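Local coordinates for extracellular serine protease (Aeromonas sobria, PDB 3WQB), which cleaves peptide bonds after paired basic residues, one of them lysine, as a secreted, calcium-binding subtilisin-family protease and probable virulence factor, at residues G498-L503 with T546-V551; F144-D149 with L159-D164. The protein carries 1 engineered substitution. All coordinates share one frame; numbering follows the deposited sequence.

The two contacts lie on opposite sides of the chain's centre, their own centres 37 Å apart, and share no strand or helix. Contact 1 belongs to the C-terminal P-domain and relates two strands of one antiparallel sheet that have a third strand between them; contact 2 belongs to the subtilisin domain and relates the end of a parallel strand to the helix that follows it. Both are largely buried, but their chemistry differs. In 498-503 with 546-551 a salt-bridge network reaches over one sheet face and a lone leucine pair meets on the other. In 144-149 with 159-164 every touch is apolar or CH-pi, and the side chain of Leu-146 lies near the predicted active site.

Contact 1: G498-L503 with T546-V551; sequences GTRSIL and TWRLEV
Arg-500 reaches across a neighbouring strand to Glu-550, and its NH2 gives OE1 a hydrogen bond of 2.7 Å that is also a salt bridge. The bond is bent, with 145° at the hydrogen; it meets the syn side of OE1 but well out of the carboxylate plane, and the guanidinium and carboxylate planes stand 57° apart. The Arg-500 chain runs out extended as far as CD and then bends at chi3 (71°), which turns the guanidinium toward the acid. Glu-550 is held from a second side within its own strand. Arg-548 grips Glu-550 OE2 side-on, with NE at 2.9 Å and NH2 at 3.2 Å, the oxygen in the guanidinium plane. One carboxylate thus serves two arginines, one at each oxygen, which should favour its ionised form and offset the charge of the guanidinium groups where Arg-500 NH1 and Arg-548 NH2 come within 3.9 Å. The acid is buried with a short bond at each oxygen, whereas both arginines are partly exposed and form the side nearer solvent. On the other face of the sheet a single apolar touch joins the segments: Leu-503 CD1 and Leu-549 CD1 meet methyl to methyl at 4.1 Å, their side chains crossing at about a right angle. The backbones themselves stay apart, the CA atoms of Leu-503 and Leu-549 being 9.5 Å from each other, as expected for strands with another between them. Strand 489-494 is that spacer, bonding to Ser-501 and Leu-503 on one side and to Arg-548 on the other, while its Glu-492 forms a further salt bridge with Arg-500 NE. Strand 460-466 flanks 545-553 on its far side, and strand 471-482 packs against both leucines through Val-477 and Val-479, joining this sheet to another of the P-domain.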
loop_
_atom_site.group_PDB
_atom_site.type_symbol
_atom_site.label_atom_id
_atom_site.label_comp_id
_atom_site.label_asym_id
_atom_site.label_seq_id
_atom_site.Cartn_x
_atom_site.Cartn_y
_atom_site.Cartn_z
ATOM N N GLY A 498 15.622 -8.267 -21.855
ATOM C CA GLY A 498 14.940 -7.303 -22.698
ATOM C C GLY A 498 13.539 -7.004 -22.194
ATOM O O GLY A 498 12.808 -6.231 -22.806
ATOM N N THR A 499 13.149 -7.631 -21.089
ATOM C CA THR A 499 11.843 -7.363 -20.469
ATOM C C THR A 499 11.764 -5.922 -19.963
ATOM O O THR A 499 12.727 -5.400 -19.408
ATOM C CB THR A 499 11.620 -8.324 -19.296
ATOM O OG1 THR A 499 11.871 -9.659 -19.742
ATOM C CG2 THR A 499 10.198 -8.230 -18.736
ATOM N N ARG A 500 10.619 -5.280 -20.156
ATOM C CA ARG A 500 10.472 -3.883 -19.757
ATOM C C ARG A 500 9.436 -3.724 -18.656
ATOM O O ARG A 500 8.451 -4.485 -18.604
ATOM C CB ARG A 500 10.045 -3.041 -20.959
ATOM C CG ARG A 500 11.035 -3.077 -22.113
ATOM C CD ARG A 500 10.451 -2.377 -23.328
ATOM N NE ARG A 500 10.375 -0.931 -23.141
ATOM C CZ ARG A 500 11.377 -0.088 -23.376
ATOM N NH1 ARG A 500 12.541 -0.526 -23.841
ATOM N NH2 ARG A 500 11.201 1.205 -23.174
ATOM N N SER A 501 9.639 -2.726 -17.793
ATOM C CA SER A 501 8.684 -2.428 -16.727
ATOM C C SER A 501 8.627 -0.928 -16.511
ATOM O O SER A 501 9.661 -0.300 -16.230
ATOM C CB SER A 501 9.129 -3.102 -15.434
ATOM O OG SER A 501 8.230 -2.833 -14.368
ATOM N N ILE A 502 7.435 -0.346 -16.648
ATOM C CA ILE A 502 7.259 1.072 -16.376
ATOM C C ILE A 502 7.186 1.279 -14.861
ATOM O O ILE A 502 6.241 0.842 -14.202
ATOM C CB ILE A 502 6.027 1.637 -17.111
ATOM C CG1 ILE A 502 6.277 1.591 -18.625
ATOM C CG2 ILE A 502 5.700 3.049 -16.624
ATOM C CD1 ILE A 502 5.040 1.795 -19.486
ATOM N N LEU A 503 8.216 1.917 -14.318
ATOM C CA LEU A 503 8.329 2.155 -12.870
ATOM C C LEU A 503 7.499 3.349 -12.442
ATOM O O LEU A 503 6.894 3.348 -11.369
ATOM C CB LEU A 503 9.780 2.406 -12.466
ATOM C CG LEU A 503 10.790 1.325 -12.825
ATOM C CD1 LEU A 503 12.162 1.756 -12.358
ATOM C CD2 LEU A 503 10.399 -0.011 -12.211
ATOM N N THR A 546 23.031 -6.771 -18.280
ATOM C CA THR A 546 22.813 -5.341 -18.213
ATOM C C THR A 546 21.358 -4.968 -17.963
ATOM O O THR A 546 20.440 -5.531 -18.576
ATOM C CB THR A 546 23.317 -4.624 -19.480
ATOM O OG1 THR A 546 22.817 -5.286 -20.650
ATOM C CG2 THR A 546 24.849 -4.616 -19.547
ATOM N N TRP A 547 21.178 -4.032 -17.040
ATOM C CA TRP A 547 19.888 -3.427 -16.721
ATOM C C TRP A 547 19.918 -1.959 -17.127
ATOM O O TRP A 547 20.891 -1.252 -16.853
ATOM C CB TRP A 547 19.637 -3.526 -15.223
ATOM C CG TRP A 547 19.411 -4.917 -14.716
ATOM C CD1 TRP A 547 20.355 -5.872 -14.471
ATOM C CD2 TRP A 547 18.155 -5.483 -14.341
ATOM N NE1 TRP A 547 19.756 -7.017 -13.992
ATOM C CE2 TRP A 547 18.404 -6.799 -13.896
ATOM C CE3 TRP A 547 16.833 -5.001 -14.348
ATOM C CZ2 TRP A 547 17.375 -7.650 -13.471
ATOM C CZ3 TRP A 547 15.813 -5.844 -13.930
ATOM C CH2 TRP A 547 16.094 -7.153 -13.488
ATOM N N ARG A 548 18.865 -1.494 -17.786
ATOM C CA ARG A 548 18.844 -0.133 -18.304
ATOM C C ARG A 548 17.670 0.679 -17.775
ATOM O O ARG A 548 16.520 0.243 -17.846
ATOM C CB ARG A 548 18.826 -0.153 -19.839
ATOM C CG ARG A 548 18.804 1.221 -20.495
ATOM C CD ARG A 548 18.914 1.131 -22.003
ATOM N NE ARG A 548 17.699 0.633 -22.650
ATOM C CZ ARG A 548 17.578 -0.572 -23.209
ATOM N NH1 ARG A 548 18.594 -1.428 -23.176
ATOM N NH2 ARG A 548 16.433 -0.931 -23.785
ATOM N N LEU A 549 17.970 1.851 -17.229
ATOM C CA LEU A 549 16.938 2.809 -16.851
ATOM C C LEU A 549 16.697 3.770 -18.002
ATOM O O LEU A 549 17.645 4.256 -18.624
ATOM C CB LEU A 549 17.370 3.598 -15.618
ATOM C CG LEU A 549 16.293 4.493 -15.002
ATOM C CD1 LEU A 549 15.277 3.657 -14.226
ATOM C CD2 LEU A 549 16.931 5.533 -14.108
ATOM N N GLU A 550 15.426 4.042 -18.278
ATOM C CA GLU A 550 15.050 4.949 -19.351
ATOM C C GLU A 550 14.142 6.019 -18.780
ATOM O O GLU A 550 13.195 5.698 -18.071
ATOM C CB GLU A 550 14.320 4.186 -20.464
ATOM C CG GLU A 550 15.208 3.254 -21.254
ATOM C CD GLU A 550 14.517 2.608 -22.439
ATOM O OE1 GLU A 550 13.286 2.772 -22.619
ATOM O OE2 GLU A 550 15.223 1.940 -23.217
ATOM N N VAL A 551 14.429 7.290 -19.072
ATOM C CA VAL A 551 13.606 8.407 -18.613
ATOM C C VAL A 551 13.309 9.298 -19.817
ATOM O O VAL A 551 14.238 9.693 -20.518
ATOM C CB VAL A 551 14.321 9.240 -17.520
ATOM C CG1 VAL A 551 13.471 10.431 -17.087
ATOM C CG2 VAL A 551 14.677 8.364 -16.317
#

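Contact 2: F144-D149 with L159-D164; sequences FNLLDD and LYALGD
Ala-161 is the bump of this contact, and Phe-144 with Leu-146 forms the hollow that takes it. The methyl of Ala-161 points at the loop and settles against the root of the phenylalanine, its CB 3.5 Å from Phe-144 CB, with Leu-146 CD2 closing in on the same methyl at 3.8 Å. The helix backbone lies over one face of the Phe-144 ring: Ala-161 CA makes a CH-pi contact 4.0 Å from the ring centroid, 15° off the normal. With chi1 at -59°, CG of Phe-144 stands anti to the carbonyl carbon and the ring is carried out under the helix. Farther along the ring the second boundary appears. Phe-144 CE1 lies 3.9 Å from Tyr-160 CE1, at the edge of the tyrosine ring and near its plane, and the two side chains cross at about a right angle. Tyr-160 bounds the far rim of the phenylalanine ring; its own ring makes a cation-pi contact with Lys-97. The small size of Ala-161 lets helix and ring approach closely; its carbonyl O is buried without a partner in the model, at 4.0 Å from Phe-144 CE2. An inverse gamma turn centred on Asn-145 brings Phe-144 and Leu-146 to the same side, and a type I turn from Asn-145 to Asp-148 leads the chain away. Phe-144 ends strand 140-144, an outermost strand of the parallel sheet, and the helix 155-164 packs back on Val-77 of the adjacent strand 73-77. Strand, loop and helix make a beta-alpha unit of the parallel alpha/beta sheet, as found in the subtilisin domain, here with the side chain of Leu-146 about 7 Å from that of Asp-78, the predicted charge-relay aspartate.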
loop_
_atom_site.group_PDB
_atom_site.type_symbol
_atom_site.label_atom_id
_atom_site.label_comp_id
_atom_site.label_asym_id
_atom_site.label_seq_id
_atom_site.Cartn_x
_atom_site.Cartn_y
_atom_site.Cartn_z
ATOM N N PHE A 144 -4.829 -2.022 16.440
ATOM C CA PHE A 144 -4.000 -0.909 16.894
ATOM C C PHE A 144 -4.497 0.306 16.129
ATOM O O PHE A 144 -4.377 0.356 14.905
ATOM C CB PHE A 144 -2.522 -1.188 16.605
ATOM C CG PHE A 144 -2.020 -2.436 17.253
ATOM C CD1 PHE A 144 -1.631 -2.431 18.583
ATOM C CD2 PHE A 144 -1.950 -3.627 16.539
ATOM C CE1 PHE A 144 -1.185 -3.596 19.213
ATOM C CE2 PHE A 144 -1.502 -4.785 17.152
ATOM C CZ PHE A 144 -1.127 -4.777 18.489
ATOM N N ASN A 145 -5.082 1.264 16.852
ATOM C CA ASN A 145 -5.810 2.363 16.222
ATOM C C ASN A 145 -4.933 3.549 15.816
ATOM O O ASN A 145 -5.228 4.707 16.151
ATOM C CB ASN A 145 -6.995 2.805 17.099
ATOM C CG ASN A 145 -6.567 3.416 18.424
ATOM O OD1 ASN A 145 -5.459 3.185 18.900
ATOM N ND2 ASN A 145 -7.460 4.185 19.038
ATOM N N LEU A 146 -3.874 3.250 15.065
ATOM C CA LEU A 146 -2.936 4.264 14.586
ATOM C C LEU A 146 -3.598 5.402 13.813
ATOM O O LEU A 146 -3.087 6.520 13.802
ATOM C CB LEU A 146 -1.868 3.606 13.697
ATOM C CG LEU A 146 -0.562 3.223 14.394
ATOM C CD1 LEU A 146 0.253 4.478 14.732
ATOM C CD2 LEU A 146 -0.772 2.350 15.638
ATOM N N LEU A 147 -4.715 5.101 13.149
ATOM C CA LEU A 147 -5.381 6.053 12.248
ATOM C C LEU A 147 -6.578 6.747 12.887
ATOM O O LEU A 147 -7.317 7.454 12.203
ATOM C CB LEU A 147 -5.812 5.360 10.952
ATOM C CG LEU A 147 -4.773 4.522 10.202
ATOM C CD1 LEU A 147 -5.389 3.877 8.975
ATOM C CD2 LEU A 147 -3.557 5.338 9.834
ATOM N N ASP A 148 -6.767 6.557 14.195
ATOM C CA ASP A 148 -7.788 7.329 14.921
ATOM C C ASP A 148 -7.531 8.813 14.665
ATOM O O ASP A 148 -6.378 9.243 14.590
ATOM C CB ASP A 148 -7.724 7.028 16.428
ATOM C CG ASP A 148 -8.832 7.713 17.217
ATOM O OD1 ASP A 148 -8.719 8.922 17.519
ATOM O OD2 ASP A 148 -9.818 7.031 17.558
ATOM N N ASP A 149 -8.607 9.593 14.534
ATOM C CA ASP A 149 -8.489 11.038 14.279
ATOM C C ASP A 149 -7.578 11.740 15.297
ATOM O O ASP A 149 -6.919 12.727 14.966
ATOM C CB ASP A 149 -9.868 11.731 14.272
ATOM C CG ASP A 149 -10.738 11.365 13.049
ATOM O OD1 ASP A 149 -10.271 10.652 12.129
ATOM O OD2 ASP A 149 -11.919 11.812 13.012
ATOM N N LEU A 159 5.913 1.385 15.661
ATOM C CA LEU A 159 6.724 0.279 16.153
ATOM C C LEU A 159 5.891 -0.705 16.978
ATOM O O LEU A 159 5.964 -1.922 16.770
ATOM C CB LEU A 159 7.876 0.827 16.999
ATOM C CG LEU A 159 8.975 1.564 16.232
ATOM C CD1 LEU A 159 9.920 2.208 17.217
ATOM C CD2 LEU A 159 9.727 0.616 15.293
ATOM N N TYR A 160 5.083 -0.174 17.900
ATOM C CA TYR A 160 4.288 -1.002 18.786
ATOM C C TYR A 160 3.349 -1.931 18.011
ATOM O O TYR A 160 3.170 -3.105 18.367
ATOM C CB TYR A 160 3.498 -0.146 19.793
ATOM C CG TYR A 160 2.998 -0.962 20.965
ATOM C CD1 TYR A 160 1.801 -1.688 20.887
ATOM C CD2 TYR A 160 3.742 -1.042 22.141
ATOM C CE1 TYR A 160 1.362 -2.467 21.948
ATOM C CE2 TYR A 160 3.307 -1.805 23.197
ATOM C CZ TYR A 160 2.122 -2.522 23.102
ATOM O OH TYR A 160 1.697 -3.292 24.151
ATOM N N ALA A 161 2.750 -1.391 16.952
ATOM C CA ALA A 161 1.716 -2.083 16.185
ATOM C C ALA A 161 2.269 -3.032 15.131
ATOM O O ALA A 161 1.593 -3.990 14.752
ATOM C CB ALA A 161 0.820 -1.068 15.516
ATOM N N LEU A 162 3.472 -2.746 14.638
ATOM C CA LEU A 162 3.970 -3.397 13.435
ATOM C C LEU A 162 5.052 -4.447 13.718
ATOM O O LEU A 162 5.821 -4.825 12.832
ATOM C CB LEU A 162 4.427 -2.348 12.415
ATOM C CG LEU A 162 3.281 -1.601 11.714
ATOM C CD1 LEU A 162 3.779 -0.317 11.071
ATOM C CD2 LEU A 162 2.577 -2.506 10.684
ATOM N N GLY A 163 5.120 -4.913 14.963
ATOM C CA GLY A 163 5.936 -6.075 15.294
ATOM C C GLY A 163 7.069 -5.863 16.262
ATOM O O GLY A 163 7.750 -6.821 16.600
ATOM N N ASP A 164 7.280 -4.632 16.718
ATOM C CA ASP A 164 8.403 -4.334 17.612
ATOM C C ASP A 164 8.093 -4.642 19.078
ATOM O O ASP A 164 9.012 -4.885 19.862
ATOM C CB ASP A 164 8.843 -2.876 17.461
ATOM C CG ASP A 164 10.047 -2.539 18.313
ATOM O OD1 ASP A 164 11.141 -3.047 18.012
ATOM O OD2 ASP A 164 9.892 -1.733 19.257
#